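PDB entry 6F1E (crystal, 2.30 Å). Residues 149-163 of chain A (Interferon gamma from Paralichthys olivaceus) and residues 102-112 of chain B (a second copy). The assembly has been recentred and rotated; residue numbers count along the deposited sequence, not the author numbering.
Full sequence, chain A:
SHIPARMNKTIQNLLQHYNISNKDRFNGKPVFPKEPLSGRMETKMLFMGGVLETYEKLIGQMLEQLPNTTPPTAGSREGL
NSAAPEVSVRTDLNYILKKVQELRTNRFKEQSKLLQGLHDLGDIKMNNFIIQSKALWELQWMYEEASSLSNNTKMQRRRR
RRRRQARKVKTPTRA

Chain A (149-163) LSNNTKMQRRRRRRR
Chain B, residues 102-112: ELRTNRFKEQS

Chain A leaves a helix at Ser A150, turns through residues 151-154, and forms a second helix from Met A155. Chain B is helical to Arg B107, breaks at Phe B108, and resumes at Lys B109. Ser A150 CA and Arg B107 CA are the closest CA pair, 6.4 Å apart. 483 Å² is buried, both sides summed.

Arg B107 is covered most. Its chi1 is m, with chi2 -140° and chi3 -125° between wells; CB points sideways, but the guanidinium reaches chain A. Arg B107 NH1 donates to Ser A150 O at 3.1 Å. Arg A159 NH1 donates to Ser A150 O at 3.1 Å, so one carbonyl serves two arginines. Arg A159 is t, t, p. Arg B107 CD lies over one face of the Arg A159 guanidinium, 3.7 Å from Arg A159 NH2.

Ser A150 (p) is buried, with Ser A150 CB 3.9 Å from Phe B108 CZ.

Glu B110 (m, t) points toward chain A. Extended Arg A158 (t, t, t) meets it edge-on in a salt bridge, Arg A158 NE to Glu B110 OE1 3.0 Å; Arg A158 NH2 adds a weak hydrogen bond to Glu B110 OE1 at 3.4 Å. One turn on, Arg A162 (m, p, t) makes a long salt bridge, Arg A162 NE to Glu B110 OE2 3.9 Å.

Met A155 CE packs 3.8 Å from Gln B111 NE2.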

# COMPACT_ATOMS: atom_id res chain seq x y z
N LEU A 149 -8.10 11.48 -15.71
CA LEU A 149 -6.72 11.06 -15.65
C LEU A 149 -6.48 9.81 -16.50
O LEU A 149 -5.51 9.75 -17.24
CB LEU A 149 -6.35 10.81 -14.20
CG LEU A 149 -4.88 10.61 -13.86
CD1 LEU A 149 -4.11 11.91 -14.08
CD2 LEU A 149 -4.74 10.12 -12.42
N SER A 150 -7.39 8.83 -16.43
CA SER A 150 -7.10 7.53 -16.99
C SER A 150 -7.29 7.45 -18.51
O SER A 150 -7.49 6.36 -19.06
CB SER A 150 -7.83 6.40 -16.24
OG SER A 150 -9.23 6.52 -16.31
N ASN A 151 -7.25 8.60 -19.19
CA ASN A 151 -6.79 8.65 -20.58
C ASN A 151 -6.18 10.00 -20.93
O ASN A 151 -6.90 10.93 -21.30
CB ASN A 151 -7.90 8.27 -21.58
CG ASN A 151 -9.21 8.94 -21.28
OD1 ASN A 151 -9.31 9.72 -20.34
ND2 ASN A 151 -10.23 8.61 -22.06
N ASN A 152 -4.86 10.09 -20.78
CA ASN A 152 -4.09 11.27 -21.20
C ASN A 152 -3.28 11.00 -22.48
O ASN A 152 -2.36 11.75 -22.81
CB ASN A 152 -3.15 11.73 -20.06
CG ASN A 152 -3.86 12.56 -19.00
OD1 ASN A 152 -5.09 12.71 -19.00
ND2 ASN A 152 -3.08 13.12 -18.07
N THR A 153 -3.64 9.93 -23.21
CA THR A 153 -2.96 9.49 -24.45
C THR A 153 -1.46 9.08 -24.28
O THR A 153 -0.73 8.92 -25.27
CB THR A 153 -3.14 10.50 -25.62
OG1 THR A 153 -2.40 11.69 -25.37
CG2 THR A 153 -4.63 10.85 -25.84
N LYS A 154 -1.03 8.91 -23.03
CA LYS A 154 0.19 8.18 -22.68
C LYS A 154 -0.22 7.01 -21.80
O LYS A 154 0.25 5.89 -22.00
CB LYS A 154 1.20 9.09 -21.96
CG LYS A 154 1.45 10.41 -22.69
CD LYS A 154 2.59 11.24 -22.10
CE LYS A 154 2.55 12.67 -22.64
NZ LYS A 154 3.83 13.42 -22.43
N MET A 155 -1.10 7.28 -20.82
CA MET A 155 -1.82 6.22 -20.08
C MET A 155 -2.72 5.35 -20.98
O MET A 155 -2.77 4.12 -20.82
CB MET A 155 -2.63 6.80 -18.88
CG MET A 155 -2.17 6.30 -17.51
SD MET A 155 -0.44 6.68 -17.10
CE MET A 155 0.04 5.23 -16.15
N GLN A 156 -3.41 5.99 -21.93
CA GLN A 156 -4.22 5.24 -22.90
C GLN A 156 -3.31 4.44 -23.85
O GLN A 156 -3.57 3.27 -24.13
CB GLN A 156 -5.18 6.15 -23.67
CG GLN A 156 -6.40 5.41 -24.22
CD GLN A 156 -7.17 6.21 -25.26
OE1 GLN A 156 -7.33 7.43 -25.13
NE2 GLN A 156 -7.68 5.52 -26.29
N ARG A 157 -2.23 5.07 -24.32
CA ARG A 157 -1.26 4.38 -25.19
C ARG A 157 -0.47 3.27 -24.48
O ARG A 157 -0.17 2.24 -25.09
CB ARG A 157 -0.32 5.39 -25.90
CG ARG A 157 -0.87 5.91 -27.23
CD ARG A 157 0.12 6.82 -27.96
NE ARG A 157 0.41 6.37 -29.33
CZ ARG A 157 1.36 6.89 -30.12
NH1 ARG A 157 2.13 7.92 -29.74
NH2 ARG A 157 1.53 6.38 -31.35
N ARG A 158 -0.15 3.46 -23.20
CA ARG A 158 0.53 2.42 -22.40
C ARG A 158 -0.35 1.18 -22.16
O ARG A 158 0.12 0.04 -22.26
CB ARG A 158 1.02 2.97 -21.05
CG ARG A 158 1.57 1.89 -20.14
CD ARG A 158 2.43 2.40 -19.00
NE ARG A 158 2.83 1.24 -18.18
CZ ARG A 158 4.03 0.65 -18.16
NH1 ARG A 158 5.07 1.08 -18.89
NH2 ARG A 158 4.21 -0.40 -17.36
N ARG A 159 -1.62 1.42 -21.83
CA ARG A 159 -2.61 0.35 -21.62
C ARG A 159 -2.85 -0.49 -22.91
O ARG A 159 -3.10 -1.70 -22.83
CB ARG A 159 -3.93 0.96 -21.10
CG ARG A 159 -4.88 0.01 -20.40
CD ARG A 159 -6.03 0.75 -19.70
NE ARG A 159 -6.78 1.69 -20.55
CZ ARG A 159 -6.76 3.03 -20.49
NH1 ARG A 159 -6.02 3.70 -19.60
NH2 ARG A 159 -7.50 3.73 -21.35
N ARG A 160 -2.73 0.16 -24.08
CA ARG A 160 -2.82 -0.51 -25.39
C ARG A 160 -1.64 -1.46 -25.67
O ARG A 160 -1.82 -2.52 -26.28
CB ARG A 160 -2.93 0.53 -26.54
CG ARG A 160 -3.56 0.01 -27.83
CD ARG A 160 -5.09 -0.07 -27.73
NE ARG A 160 -5.68 -1.18 -28.51
CZ ARG A 160 -6.95 -1.60 -28.44
NH1 ARG A 160 -7.83 -1.02 -27.63
NH2 ARG A 160 -7.35 -2.62 -29.19
N ARG A 161 -0.45 -1.09 -25.21
CA ARG A 161 0.77 -1.90 -25.40
C ARG A 161 0.63 -3.35 -24.89
O ARG A 161 0.98 -4.29 -25.61
CB ARG A 161 1.98 -1.22 -24.72
CG ARG A 161 3.26 -1.26 -25.54
CD ARG A 161 3.29 -0.13 -26.56
NE ARG A 161 4.29 -0.35 -27.61
CZ ARG A 161 4.12 -1.09 -28.71
NH1 ARG A 161 2.97 -1.73 -28.96
NH2 ARG A 161 5.12 -1.20 -29.58
N ARG A 162 0.10 -3.52 -23.68
CA ARG A 162 0.01 -4.85 -23.03
C ARG A 162 -1.09 -5.79 -23.57
O ARG A 162 -1.15 -6.94 -23.16
CB ARG A 162 -0.11 -4.72 -21.50
CG ARG A 162 1.21 -4.48 -20.77
CD ARG A 162 1.67 -3.03 -20.88
NE ARG A 162 3.00 -2.80 -20.30
CZ ARG A 162 4.17 -3.08 -20.89
NH1 ARG A 162 4.24 -3.62 -22.11
NH2 ARG A 162 5.30 -2.81 -20.24
N ARG A 163 -1.94 -5.30 -24.47
CA ARG A 163 -2.90 -6.15 -25.19
C ARG A 163 -2.28 -6.81 -26.43
O ARG A 163 -1.19 -6.43 -26.87
CB ARG A 163 -4.15 -5.35 -25.60
CG ARG A 163 -5.03 -4.91 -24.44
CD ARG A 163 -6.07 -3.88 -24.87
NE ARG A 163 -6.68 -3.24 -23.70
CZ ARG A 163 -7.05 -1.95 -23.61
NH1 ARG A 163 -6.88 -1.11 -24.63
NH2 ARG A 163 -7.58 -1.49 -22.48
N GLU B 102 -16.18 -0.91 -12.53
CA GLU B 102 -15.95 -0.96 -13.97
C GLU B 102 -14.71 -0.19 -14.30
O GLU B 102 -13.84 -0.70 -14.99
CB GLU B 102 -17.13 -0.39 -14.77
CG GLU B 102 -18.31 -1.36 -14.96
CD GLU B 102 -19.52 -0.69 -15.58
OE1 GLU B 102 -19.41 0.49 -16.04
OE2 GLU B 102 -20.59 -1.34 -15.60
N LEU B 103 -14.63 1.03 -13.78
CA LEU B 103 -13.47 1.91 -14.01
C LEU B 103 -12.16 1.28 -13.53
O LEU B 103 -11.13 1.33 -14.22
CB LEU B 103 -13.68 3.28 -13.32
CG LEU B 103 -12.63 4.39 -13.51
CD1 LEU B 103 -12.19 4.56 -14.96
CD2 LEU B 103 -13.14 5.72 -12.94
N ARG B 104 -12.19 0.65 -12.35
CA ARG B 104 -10.96 0.07 -11.80
C ARG B 104 -10.49 -1.09 -12.67
O ARG B 104 -9.32 -1.17 -12.99
CB ARG B 104 -11.13 -0.37 -10.34
CG ARG B 104 -9.81 -0.67 -9.63
CD ARG B 104 -9.85 -0.34 -8.14
NE ARG B 104 -10.47 -1.41 -7.37
CZ ARG B 104 -9.84 -2.50 -6.95
NH1 ARG B 104 -8.53 -2.69 -7.19
NH2 ARG B 104 -10.52 -3.43 -6.27
N THR B 105 -11.43 -1.95 -13.06
CA THR B 105 -11.18 -3.15 -13.88
C THR B 105 -10.70 -2.82 -15.29
O THR B 105 -9.80 -3.48 -15.77
CB THR B 105 -12.45 -4.05 -13.94
OG1 THR B 105 -12.59 -4.75 -12.69
CG2 THR B 105 -12.40 -5.09 -15.07
N ASN B 106 -11.28 -1.81 -15.93
CA ASN B 106 -10.95 -1.48 -17.32
C ASN B 106 -9.69 -0.64 -17.44
O ASN B 106 -8.94 -0.80 -18.42
CB ASN B 106 -12.07 -0.70 -18.00
CG ASN B 106 -13.38 -1.48 -18.13
OD1 ASN B 106 -13.44 -2.72 -18.01
ND2 ASN B 106 -14.45 -0.73 -18.37
N ARG B 107 -9.47 0.26 -16.48
CA ARG B 107 -8.41 1.29 -16.61
C ARG B 107 -7.34 1.36 -15.50
O ARG B 107 -6.49 2.23 -15.55
CB ARG B 107 -9.06 2.67 -16.78
CG ARG B 107 -10.11 2.72 -17.90
CD ARG B 107 -10.06 4.02 -18.72
NE ARG B 107 -11.36 4.69 -18.73
CZ ARG B 107 -11.57 5.96 -19.07
NH1 ARG B 107 -10.58 6.75 -19.48
NH2 ARG B 107 -12.80 6.46 -19.01
N PHE B 108 -7.38 0.44 -14.53
CA PHE B 108 -6.45 0.50 -13.39
C PHE B 108 -5.87 -0.88 -13.06
O PHE B 108 -5.54 -1.16 -11.90
CB PHE B 108 -7.17 1.11 -12.15
CG PHE B 108 -7.41 2.59 -12.27
CD1 PHE B 108 -6.43 3.50 -11.84
CD2 PHE B 108 -8.59 3.08 -12.82
CE1 PHE B 108 -6.60 4.86 -11.99
CE2 PHE B 108 -8.78 4.45 -12.93
CZ PHE B 108 -7.78 5.34 -12.52
N LYS B 109 -5.71 -1.72 -14.08
CA LYS B 109 -5.27 -3.11 -13.88
C LYS B 109 -3.84 -3.18 -13.36
O LYS B 109 -3.56 -3.94 -12.42
CB LYS B 109 -5.46 -3.97 -15.14
CG LYS B 109 -6.65 -4.94 -15.09
CD LYS B 109 -7.22 -5.27 -16.47
CE LYS B 109 -6.15 -5.74 -17.46
NZ LYS B 109 -5.28 -6.83 -16.93
N GLU B 110 -2.93 -2.39 -13.96
CA GLU B 110 -1.52 -2.40 -13.54
C GLU B 110 -1.38 -1.88 -12.10
O GLU B 110 -0.62 -2.41 -11.28
CB GLU B 110 -0.65 -1.55 -14.48
CG GLU B 110 -0.52 -2.02 -15.93
CD GLU B 110 0.31 -1.06 -16.80
OE1 GLU B 110 1.04 -0.20 -16.24
OE2 GLU B 110 0.23 -1.14 -18.05
N GLN B 111 -2.14 -0.84 -11.80
CA GLN B 111 -2.05 -0.16 -10.52
C GLN B 111 -2.53 -1.11 -9.42
O GLN B 111 -1.92 -1.17 -8.36
CB GLN B 111 -2.86 1.13 -10.54
CG GLN B 111 -2.23 2.24 -11.37
CD GLN B 111 -2.26 2.04 -12.87
OE1 GLN B 111 -2.78 1.05 -13.37
NE2 GLN B 111 -1.71 3.00 -13.61
N SER B 112 -3.60 -1.85 -9.72
CA SER B 112 -4.17 -2.84 -8.80
C SER B 112 -3.22 -4.02 -8.48
O SER B 112 -3.13 -4.44 -7.33
CB SER B 112 -5.53 -3.33 -9.34
OG SER B 112 -6.53 -2.28 -9.35